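Local coordinates for protein monothiol glutaredoxin-S14, chloroplastic (Arabidopsis thaliana, PDB 3IPZ) that probably carries and donates [2Fe-2S] clusters as a CGFS-type monothiol glutaredoxin of the chloroplast and may regulate CAX cation transporters, at residues 75-80 with 97-102; 82-85 with 89-92. All coordinates share one frame; numbering follows the deposited sequence.

Contacts 1 and 2 attach the two successive C-terminal helices, 87-96 and 98-108, to the two neighbouring antiparallel strands 76-79 and 82-85 of one mixed sheet. Residues 82-92 fall wholly between the two segments of contact 1, and the centres of the contacts lie about 5 Å apart. Contact 1 is the more deeply buried, a meeting of leucine and isoleucine methyl groups, with E102 at its margin. Contact 2 is partly buried at the outermost strand, where a phenyl ring, a glycine backbone and a threonine hydroxyl join the packing. F84 ties them together: its backbone N probably hydrogen-bonds to L77 O (2.7 Å), and its ring reaches side chains of helix 98-108.

Contact 1: residues 75-80 with 97-102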
loop_
_atom_site.group_PDB
_atom_site.type_symbol
_atom_site.label_atom_id
_atom_site.label_comp_id
_atom_site.label_asym_id
_atom_site.label_seq_id
_atom_site.Cartn_x
_atom_site.Cartn_y
_atom_site.Cartn_z
ATOM N N PRO A 75 -4.129 2.762 -5.709
ATOM C CA PRO A 75 -3.269 2.201 -4.663
ATOM C C PRO A 75 -2.973 2.987 -3.394
ATOM O O PRO A 75 -2.920 4.212 -3.371
ATOM C CB PRO A 75 -1.987 1.887 -5.423
ATOM C CG PRO A 75 -1.919 3.029 -6.394
ATOM C CD PRO A 75 -3.344 3.069 -6.920
ATOM N N GLN A 76 -2.758 2.222 -2.336
ATOM C CA GLN A 76 -2.395 2.727 -1.029
ATOM C C GLN A 76 -1.163 1.903 -0.653
ATOM O O GLN A 76 -1.228 0.680 -0.592
ATOM C CB GLN A 76 -3.527 2.495 -0.018
ATOM C CG GLN A 76 -4.572 3.593 -0.006
ATOM C CD GLN A 76 -5.653 3.382 1.040
ATOM O OE1 GLN A 76 -5.419 2.776 2.085
ATOM N NE2 GLN A 76 -6.842 3.903 0.766
ATOM N N LEU A 77 -0.046 2.577 -0.407
ATOM C CA LEU A 77 1.196 1.900 -0.066
ATOM C C LEU A 77 1.580 2.052 1.389
ATOM O O LEU A 77 1.570 3.150 1.938
ATOM C CB LEU A 77 2.341 2.430 -0.938
ATOM C CG LEU A 77 3.748 1.835 -0.766
ATOM C CD1 LEU A 77 3.750 0.354 -1.158
ATOM C CD2 LEU A 77 4.732 2.609 -1.643
ATOM N N TYR A 78 1.907 0.932 2.018
ATOM C CA TYR A 78 2.344 0.935 3.405
ATOM C C TYR A 78 3.800 0.449 3.472
ATOM O O TYR A 78 4.196 -0.482 2.752
ATOM C CB TYR A 78 1.452 0.023 4.260
ATOM C CG TYR A 78 0.182 0.687 4.747
ATOM C CD1 TYR A 78 -0.937 0.822 3.911
ATOM C CD2 TYR A 78 0.104 1.200 6.048
ATOM C CE1 TYR A 78 -2.110 1.456 4.369
ATOM C CE2 TYR A 78 -1.045 1.828 6.511
ATOM C CZ TYR A 78 -2.149 1.957 5.670
ATOM O OH TYR A 78 -3.267 2.611 6.142
ATOM N N ILE A 79 4.592 1.091 4.327
ATOM C CA ILE A 79 5.992 0.728 4.505
ATOM C C ILE A 79 6.290 0.804 5.989
ATOM O O ILE A 79 6.036 1.835 6.618
ATOM C CB ILE A 79 6.937 1.698 3.761
ATOM C CG1 ILE A 79 6.628 1.692 2.268
ATOM C CG2 ILE A 79 8.380 1.285 3.970
ATOM C CD1 ILE A 79 7.199 2.875 1.486
ATOM N N GLY A 80 6.824 -0.288 6.544
ATOM C CA GLY A 80 7.133 -0.317 7.962
ATOM C C GLY A 80 5.874 -0.196 8.804
ATOM O O GLY A 80 5.925 0.235 9.958
ATOM N N GLY A 97 13.598 10.126 -4.586
ATOM C CA GLY A 97 14.539 9.261 -3.896
ATOM C C GLY A 97 14.078 8.979 -2.473
ATOM O O GLY A 97 14.635 8.110 -1.787
ATOM N N GLU A 98 13.059 9.719 -2.025
ATOM C CA GLU A 98 12.485 9.557 -0.681
ATOM C C GLU A 98 11.833 8.167 -0.498
ATOM O O GLU A 98 11.838 7.596 0.592
ATOM C CB GLU A 98 11.447 10.651 -0.433
ATOM C CG GLU A 98 10.754 10.588 0.924
ATOM C CD GLU A 98 9.639 11.625 1.063
ATOM O OE1 GLU A 98 9.876 12.802 0.709
ATOM O OE2 GLU A 98 8.534 11.270 1.532
ATOM N N LEU A 99 11.271 7.635 -1.575
ATOM C CA LEU A 99 10.645 6.322 -1.544
ATOM C C LEU A 99 11.715 5.286 -1.168
ATOM O O LEU A 99 11.511 4.454 -0.290
ATOM C CB LEU A 99 10.077 5.987 -2.930
ATOM C CG LEU A 99 8.885 5.028 -3.030
ATOM C CD1 LEU A 99 8.961 4.334 -4.359
ATOM C CD2 LEU A 99 8.880 4.012 -1.913
ATOM N N GLN A 100 12.857 5.348 -1.842
ATOM C CA GLN A 100 13.950 4.419 -1.581
ATOM C C GLN A 100 14.467 4.552 -0.155
ATOM O O GLN A 100 14.702 3.550 0.528
ATOM C CB GLN A 100 15.080 4.639 -2.585
ATOM C CG GLN A 100 14.658 4.382 -4.024
ATOM C CD GLN A 100 13.995 5.584 -4.710
ATOM O OE1 GLN A 100 13.252 6.359 -4.095
ATOM N NE2 GLN A 100 14.253 5.724 -6.003
ATOM N N GLU A 101 14.634 5.788 0.300
ATOM C CA GLU A 101 15.099 6.007 1.658
ATOM C C GLU A 101 14.183 5.295 2.640
ATOM O O GLU A 101 14.656 4.587 3.541
ATOM C CB GLU A 101 15.115 7.494 1.985
ATOM C CG GLU A 101 16.356 8.229 1.512
ATOM C CD GLU A 101 16.290 9.706 1.841
ATOM O OE1 GLU A 101 15.972 10.039 3.004
ATOM O OE2 GLU A 101 16.557 10.529 0.937
ATOM N N GLU A 102 12.873 5.487 2.458
ATOM C CA GLU A 102 11.867 4.884 3.323
ATOM C C GLU A 102 11.902 3.368 3.342
ATOM O O GLU A 102 11.796 2.753 4.407
ATOM C CB GLU A 102 10.465 5.336 2.919
ATOM C CG GLU A 102 9.947 6.487 3.741
ATOM C CD GLU A 102 9.934 6.169 5.219
ATOM O OE1 GLU A 102 9.173 5.265 5.639
ATOM O OE2 GLU A 102 10.695 6.825 5.960
#
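Strand 76-79 and helix 98-102 run at 43° to one another with their axes 10.7 Å apart, a separation bridged by side chains. This is helix-on-sheet packing of the thioredoxin fold: an inner strand of the glutaredoxin sheet carries the last helix, 98-108, on one of its faces. The backbones come nearest between I79 and E102. Alternation along the strand turns L77 and I79 toward the helix, and their branched aliphatic groups suit a buried sheet face. From the helix, L99 reaches back to meet them: its CD2 lies 4.0 Å from I79 CD1 and, more loosely, 4.4 Å from L77 CD2, while the side chains of I79 and L99 cross at about a right angle. L99 also packs on A93, F94 and I42, which places it where helices 34-45, 87-96 and 98-108 meet on this face of the sheet. E102 suits the margin of this apolar patch, for its aliphatic part can cover I79 while its partly exposed carboxylate keeps a weak, long ion pair with K105. I79 uses both branches: CD1 faces L99 and lies 4.3 Å from E102 CB, whereas CG2, anti to the backbone N, rests 3.7 Å from E102 O.

Contact 2: residues 82-85 with 89-92; sequences EFFG and ITLE
Strand 82-85 leads through the single residue G86 into helix 87-96, and the two backbones are nearest at G85 and I89, whose CA atoms are 5.5 Å apart. The strand ends in a classic beta bulge, with the pair F84 and G85 set against the single residue L77 of strand 76-79. G85 lies extended with positive phi (160°), a conformation in which a side chain would collide with the preceding carbonyl; its bare CA also lets I89 come close. There I89 CG2, anti to the backbone N, settles 3.7 Å from F84 O and 4.1 Å from G85 CA. The same methyl meets the F84 ring, 4.3 Å from CE2, so one branch of the isoleucine covers both the backbone and the phenyl group of the strand end. T90 approaches that ring at its edge, near its plane, with OG1 4.2 Å from F84 CD2. The phenyl group also touches I79, E98 and E102, so its broad apolar ring spans from the sheet to both C-terminal helices. T90 OG1 lies 3.6 Å from G85 O, but its hydrogen bond is with G86 O at the junction. A threonine suits this buried place because its hydroxyl is satisfied by the nearby backbone while its methyl, CG2, packs on L77. The chemistry is therefore mixed: van der Waals contacts join strand to helix, and the polar group of T90 is spent on the junction, just before C87 and D88, which probably bind glutathione as in related glutaredoxins.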
loop_
_atom_site.group_PDB
_atom_site.type_symbol
_atom_site.label_atom_id
_atom_site.label_comp_id
_atom_site.label_asym_id
_atom_site.label_seq_id
_atom_site.Cartn_x
_atom_site.Cartn_y
_atom_site.Cartn_z
ATOM N N GLU A 82 3.403 1.837 8.313
ATOM C CA GLU A 82 2.864 3.198 8.312
ATOM C C GLU A 82 2.407 3.530 6.907
ATOM O O GLU A 82 3.079 3.176 5.941
ATOM C CB GLU A 82 3.924 4.215 8.749
ATOM C CG GLU A 82 4.453 3.990 10.165
ATOM C CD GLU A 82 3.393 4.228 11.237
ATOM O OE1 GLU A 82 3.613 3.812 12.400
ATOM O OE2 GLU A 82 2.345 4.837 10.921
ATOM N N PHE A 83 1.259 4.192 6.791
ATOM C CA PHE A 83 0.737 4.562 5.484
ATOM C C PHE A 83 1.696 5.562 4.821
ATOM O O PHE A 83 1.973 6.631 5.364
ATOM C CB PHE A 83 -0.658 5.173 5.635
ATOM C CG PHE A 83 -1.210 5.745 4.367
ATOM C CD1 PHE A 83 -1.388 4.944 3.245
ATOM C CD2 PHE A 83 -1.528 7.100 4.283
ATOM C CE1 PHE A 83 -1.876 5.487 2.038
ATOM C CE2 PHE A 83 -2.013 7.650 3.089
ATOM C CZ PHE A 83 -2.186 6.835 1.963
ATOM N N PHE A 84 2.206 5.207 3.647
ATOM C CA PHE A 84 3.128 6.085 2.942
ATOM C C PHE A 84 2.397 7.048 2.014
ATOM O O PHE A 84 2.691 8.234 2.006
ATOM C CB PHE A 84 4.142 5.274 2.138
ATOM C CG PHE A 84 5.233 6.107 1.554
ATOM C CD1 PHE A 84 6.263 6.592 2.366
ATOM C CD2 PHE A 84 5.211 6.456 0.206
ATOM C CE1 PHE A 84 7.249 7.412 1.851
ATOM C CE2 PHE A 84 6.198 7.281 -0.326
ATOM C CZ PHE A 84 7.219 7.762 0.495
ATOM N N GLY A 85 1.452 6.543 1.226
ATOM C CA GLY A 85 0.715 7.429 0.342
ATOM C C GLY A 85 0.033 6.734 -0.813
ATOM O O GLY A 85 0.175 5.516 -0.984
ATOM N N ILE A 89 1.722 10.604 -4.477
ATOM C CA ILE A 89 2.775 10.730 -3.493
ATOM C C ILE A 89 3.876 9.669 -3.655
ATOM O O ILE A 89 5.054 9.956 -3.430
ATOM C CB ILE A 89 2.168 10.710 -2.076
ATOM C CG1 ILE A 89 1.539 12.079 -1.810
ATOM C CG2 ILE A 89 3.223 10.374 -1.027
ATOM C CD1 ILE A 89 0.597 12.132 -0.608
ATOM N N THR A 90 3.497 8.461 -4.071
ATOM C CA THR A 90 4.468 7.385 -4.269
ATOM C C THR A 90 5.334 7.655 -5.497
ATOM O O THR A 90 6.535 7.376 -5.499
ATOM C CB THR A 90 3.779 6.008 -4.460
ATOM O OG1 THR A 90 2.977 5.704 -3.314
ATOM C CG2 THR A 90 4.830 4.912 -4.642
ATOM N N LEU A 91 4.718 8.204 -6.539
ATOM C CA LEU A 91 5.433 8.512 -7.769
ATOM C C LEU A 91 6.458 9.606 -7.498
ATOM O O LEU A 91 7.608 9.521 -7.927
ATOM C CB LEU A 91 4.453 8.988 -8.840
ATOM C CG LEU A 91 4.761 8.676 -10.310
ATOM C CD1 LEU A 91 4.208 9.811 -11.155
ATOM C CD2 LEU A 91 6.257 8.541 -10.560
ATOM N N GLU A 92 6.031 10.636 -6.774
ATOM C CA GLU A 92 6.909 11.751 -6.451
ATOM C C GLU A 92 8.079 11.322 -5.566
ATOM O O GLU A 92 9.220 11.694 -5.817
ATOM C CB GLU A 92 6.102 12.854 -5.759
ATOM C CG GLU A 92 6.912 14.062 -5.305
ATOM C CD GLU A 92 7.479 14.880 -6.454
ATOM O OE1 GLU A 92 7.029 14.703 -7.608
ATOM O OE2 GLU A 92 8.367 15.717 -6.187
#